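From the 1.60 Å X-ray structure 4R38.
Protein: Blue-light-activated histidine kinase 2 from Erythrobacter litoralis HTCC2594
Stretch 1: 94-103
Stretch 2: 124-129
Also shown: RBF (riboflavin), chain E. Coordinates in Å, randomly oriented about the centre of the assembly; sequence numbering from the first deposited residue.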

# COMPACT_ATOMS: atom_id res chain seq x y z
N TYR A 94 0.61 10.75 3.48
CA TYR A 94 -0.15 11.98 3.52
C TYR A 94 -1.57 11.67 3.09
O TYR A 94 -1.80 11.00 2.09
CB TYR A 94 0.46 13.00 2.55
CG TYR A 94 1.87 13.43 2.91
CD1 TYR A 94 2.10 14.58 3.63
CD2 TYR A 94 2.97 12.64 2.55
CE1 TYR A 94 3.41 14.99 3.97
CE2 TYR A 94 4.27 13.03 2.88
CZ TYR A 94 4.48 14.21 3.60
OH TYR A 94 5.75 14.58 3.93
N ARG A 95 -2.55 12.15 3.87
CA ARG A 95 -3.93 12.01 3.46
C ARG A 95 -4.24 12.95 2.31
O ARG A 95 -3.40 13.77 1.90
CB ARG A 95 -4.88 12.25 4.65
CG ARG A 95 -4.50 11.46 5.91
CD ARG A 95 -5.54 11.62 7.05
NE ARG A 95 -4.91 11.46 8.36
CZ ARG A 95 -4.71 10.29 8.97
NH1 ARG A 95 -5.08 9.16 8.41
NH2 ARG A 95 -4.10 10.25 10.14
N ALA A 96 -5.44 12.82 1.76
CA ALA A 96 -5.87 13.65 0.64
C ALA A 96 -5.90 15.13 1.01
O ALA A 96 -5.69 15.98 0.15
CB ALA A 96 -7.23 13.20 0.16
N ASP A 97 -6.17 15.44 2.28
CA ASP A 97 -6.18 16.82 2.73
C ASP A 97 -4.78 17.28 3.10
O ASP A 97 -4.58 18.39 3.59
CB ASP A 97 -7.13 17.02 3.93
CG ASP A 97 -6.68 16.29 5.19
OD1 ASP A 97 -5.53 15.80 5.26
OD2 ASP A 97 -7.48 16.22 6.15
N GLY A 98 -3.80 16.41 2.86
CA GLY A 98 -2.41 16.77 3.08
C GLY A 98 -1.85 16.51 4.47
O GLY A 98 -0.66 16.71 4.70
N GLU A 99 -2.69 16.05 5.39
CA GLU A 99 -2.22 15.71 6.73
C GLU A 99 -1.25 14.53 6.68
O GLU A 99 -1.54 13.48 6.10
CB GLU A 99 -3.39 15.39 7.65
CG GLU A 99 -2.98 14.98 9.06
CD GLU A 99 -4.16 14.84 10.02
OE1 GLU A 99 -5.17 14.19 9.64
OE2 GLU A 99 -4.08 15.38 11.14
N GLY A 100 -0.09 14.71 7.28
CA GLY A 100 0.87 13.62 7.34
C GLY A 100 0.47 12.65 8.43
O GLY A 100 -0.17 13.04 9.42
N PHE A 101 0.83 11.39 8.23
CA PHE A 101 0.64 10.37 9.26
C PHE A 101 1.58 9.20 9.07
O PHE A 101 2.04 8.96 7.96
CB PHE A 101 -0.81 9.87 9.28
CG PHE A 101 -1.19 9.02 8.07
CD1 PHE A 101 -1.28 7.64 8.18
CD2 PHE A 101 -1.48 9.62 6.84
CE1 PHE A 101 -1.63 6.85 7.09
CE2 PHE A 101 -1.83 8.84 5.75
CZ PHE A 101 -1.92 7.45 5.87
N TRP A 102 1.87 8.48 10.14
CA TRP A 102 2.67 7.27 10.07
C TRP A 102 1.78 6.06 9.72
O TRP A 102 0.74 5.81 10.34
CB TRP A 102 3.44 7.04 11.38
CG TRP A 102 4.57 8.04 11.58
CD1 TRP A 102 4.59 9.10 12.44
CD2 TRP A 102 5.82 8.07 10.87
NE1 TRP A 102 5.77 9.79 12.33
CE2 TRP A 102 6.55 9.17 11.38
CE3 TRP A 102 6.40 7.27 9.89
CZ2 TRP A 102 7.83 9.49 10.92
CZ3 TRP A 102 7.67 7.59 9.43
CH2 TRP A 102 8.37 8.69 9.95
N ASN A 103 2.18 5.35 8.68
CA ASN A 103 1.42 4.22 8.19
C ASN A 103 2.27 2.98 8.42
O ASN A 103 3.36 2.86 7.87
CB ASN A 103 1.15 4.42 6.70
CG ASN A 103 0.31 3.31 6.07
OD1 ASN A 103 0.08 2.22 6.64
ND2 ASN A 103 -0.18 3.59 4.88
N GLN A 124 -2.91 -1.52 6.16
CA GLN A 124 -2.37 -0.28 6.64
C GLN A 124 -2.97 0.03 7.99
O GLN A 124 -4.19 -0.01 8.16
CB GLN A 124 -2.76 0.87 5.72
CG GLN A 124 -2.17 0.75 4.36
CD GLN A 124 -2.92 -0.15 3.41
OE1 GLN A 124 -4.08 -0.49 3.63
NE2 GLN A 124 -2.26 -0.53 2.32
N VAL A 125 -2.10 0.36 8.92
CA VAL A 125 -2.50 0.77 10.26
C VAL A 125 -2.00 2.18 10.51
O VAL A 125 -0.79 2.44 10.47
CB VAL A 125 -1.91 -0.16 11.33
CG1 VAL A 125 -2.38 0.29 12.73
CG2 VAL A 125 -2.30 -1.60 11.07
N ASP A 126 -2.93 3.09 10.76
CA ASP A 126 -2.65 4.48 11.08
C ASP A 126 -2.03 4.60 12.48
O ASP A 126 -2.72 4.34 13.48
CB ASP A 126 -3.97 5.24 11.01
CG ASP A 126 -3.80 6.75 11.05
OD1 ASP A 126 -2.74 7.26 11.48
OD2 ASP A 126 -4.78 7.42 10.66
N MET A 127 -0.76 5.00 12.55
CA MET A 127 -0.06 5.16 13.82
C MET A 127 -0.04 6.62 14.27
O MET A 127 0.60 6.96 15.27
CB MET A 127 1.38 4.63 13.73
CG MET A 127 1.50 3.17 13.35
SD MET A 127 0.78 2.12 14.61
CE MET A 127 0.91 0.47 13.91
N GLY A 128 -0.69 7.50 13.51
CA GLY A 128 -0.86 8.90 13.92
C GLY A 128 0.27 9.83 13.55
O GLY A 128 1.07 9.53 12.67
N GLN A 129 0.35 10.96 14.26
CA GLN A 129 1.32 12.02 13.99
C GLN A 129 2.39 12.12 15.09
O GLN A 129 3.05 11.14 15.42
CB GLN A 129 0.61 13.37 13.85
CG GLN A 129 -0.25 13.52 12.59
CD GLN A 129 -1.51 12.64 12.56
OE1 GLN A 129 -1.91 12.15 11.50
NE2 GLN A 129 -2.14 12.46 13.72
N1 RBF E . 3.11 2.60 0.07
C2 RBF E . 2.69 3.60 0.89
O2 RBF E . 3.35 4.62 0.99
N3 RBF E . 1.54 3.44 1.60
C4 RBF E . 0.74 2.36 1.46
O4 RBF E . -0.32 2.24 2.12
C4A RBF E . 1.11 1.33 0.56
N5 RBF E . 0.34 0.24 0.32
C5A RBF E . 0.73 -0.70 -0.55
C6 RBF E . -0.05 -1.87 -0.81
C7 RBF E . 0.36 -2.84 -1.73
C7M RBF E . -0.57 -4.06 -1.91
C8 RBF E . 1.56 -2.68 -2.40
C8M RBF E . 2.12 -3.68 -3.42
C9 RBF E . 2.33 -1.57 -2.17
C9A RBF E . 1.95 -0.56 -1.24
N10 RBF E . 2.75 0.56 -1.06
C10 RBF E . 2.34 1.53 -0.15
C1' RBF E . 4.06 0.73 -1.68
C2' RBF E . 4.12 1.50 -3.00
O2' RBF E . 3.02 1.15 -3.74
C3' RBF E . 5.40 1.13 -3.73
O3' RBF E . 5.38 -0.23 -4.08
C4' RBF E . 6.64 1.37 -2.87
O4' RBF E . 6.75 2.73 -2.51
C5' RBF E . 7.91 0.96 -3.61
O5' RBF E . 8.02 1.68 -4.83

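This is a short antiparallel strand pairing, held by two strong backbone hydrogen bonds around W102, braced at one side by a charged side-chain network around R95, and ending beside riboflavin.

The backbone core is compact. W102 N donates to G128 O at 2.9 Å, and M127 N donates to W102 O at 2.8 Å; both bonds are nearly straight, at 171° and 169°, so a single residue uses both its amide and its carbonyl on the partner stretch. One step on, N103 and D126 form a non-hydrogen-bonded antiparallel pair with their CA atoms 5.0 Å apart. The strand directions make an angle of 127°, well short of ideal antiparallel. G128 has a positive phi of 86°, which by itself favours glycine, and its carbonyl also receives a CA-H...O contact from F101, with F101 CA 3.5 Å from G128 O.

R95 lies outside the strand, at the first position of a type I turn that runs to G98, yet its side chain reaches across. R95 NH1 and R95 NH2 both donate to D126 OD2, at 2.9 and 3.0 Å, forming a salt bridge, while R95 NH2 also donates to Q129 OE1 at 3.2 Å. These acceptors sit at the edge of the guanidinium, near its plane, where its N-H groups point. Within its own stretch, R95 NE makes a salt bridge to E99 OE1 at 3.0 Å, so the arginine is held from both stretches. The turn is itself supported: E99 N donates to D97 OD1 at 2.9 Å, and G98 adopts a phi of 89° at which a CB would jam against the preceding carbonyl oxygen.

D126 divides its carboxylate. While OD2 takes the arginine, D126 OD1 accepts from G128 N at 2.9 Å, tying the aspartate to the backbone two residues ahead. Q129 OE1 is less comfortable, lying 2.9 Å from G100 O, a close approach of two acceptors with no hydrogen bond between them.

Apolar packing is modest: W102 CB meets M127 CB at 3.9 Å, although the end of the methionine leads away.

At the flavin end, N103 ND2 and Q124 NE2 both make weak hydrogen bonds to riboflavin O4, at 3.1 and 3.4 Å, and Q124 NE2 makes another weak one to riboflavin N5 at 3.4 Å. N103 OD1, by contrast, packs 3.3 Å from Q124 CB and is buried without a polar partner. The lesson is economical: two nearly straight backbone bonds join the two stretches, and one arginine links the turn to D126 and Q129.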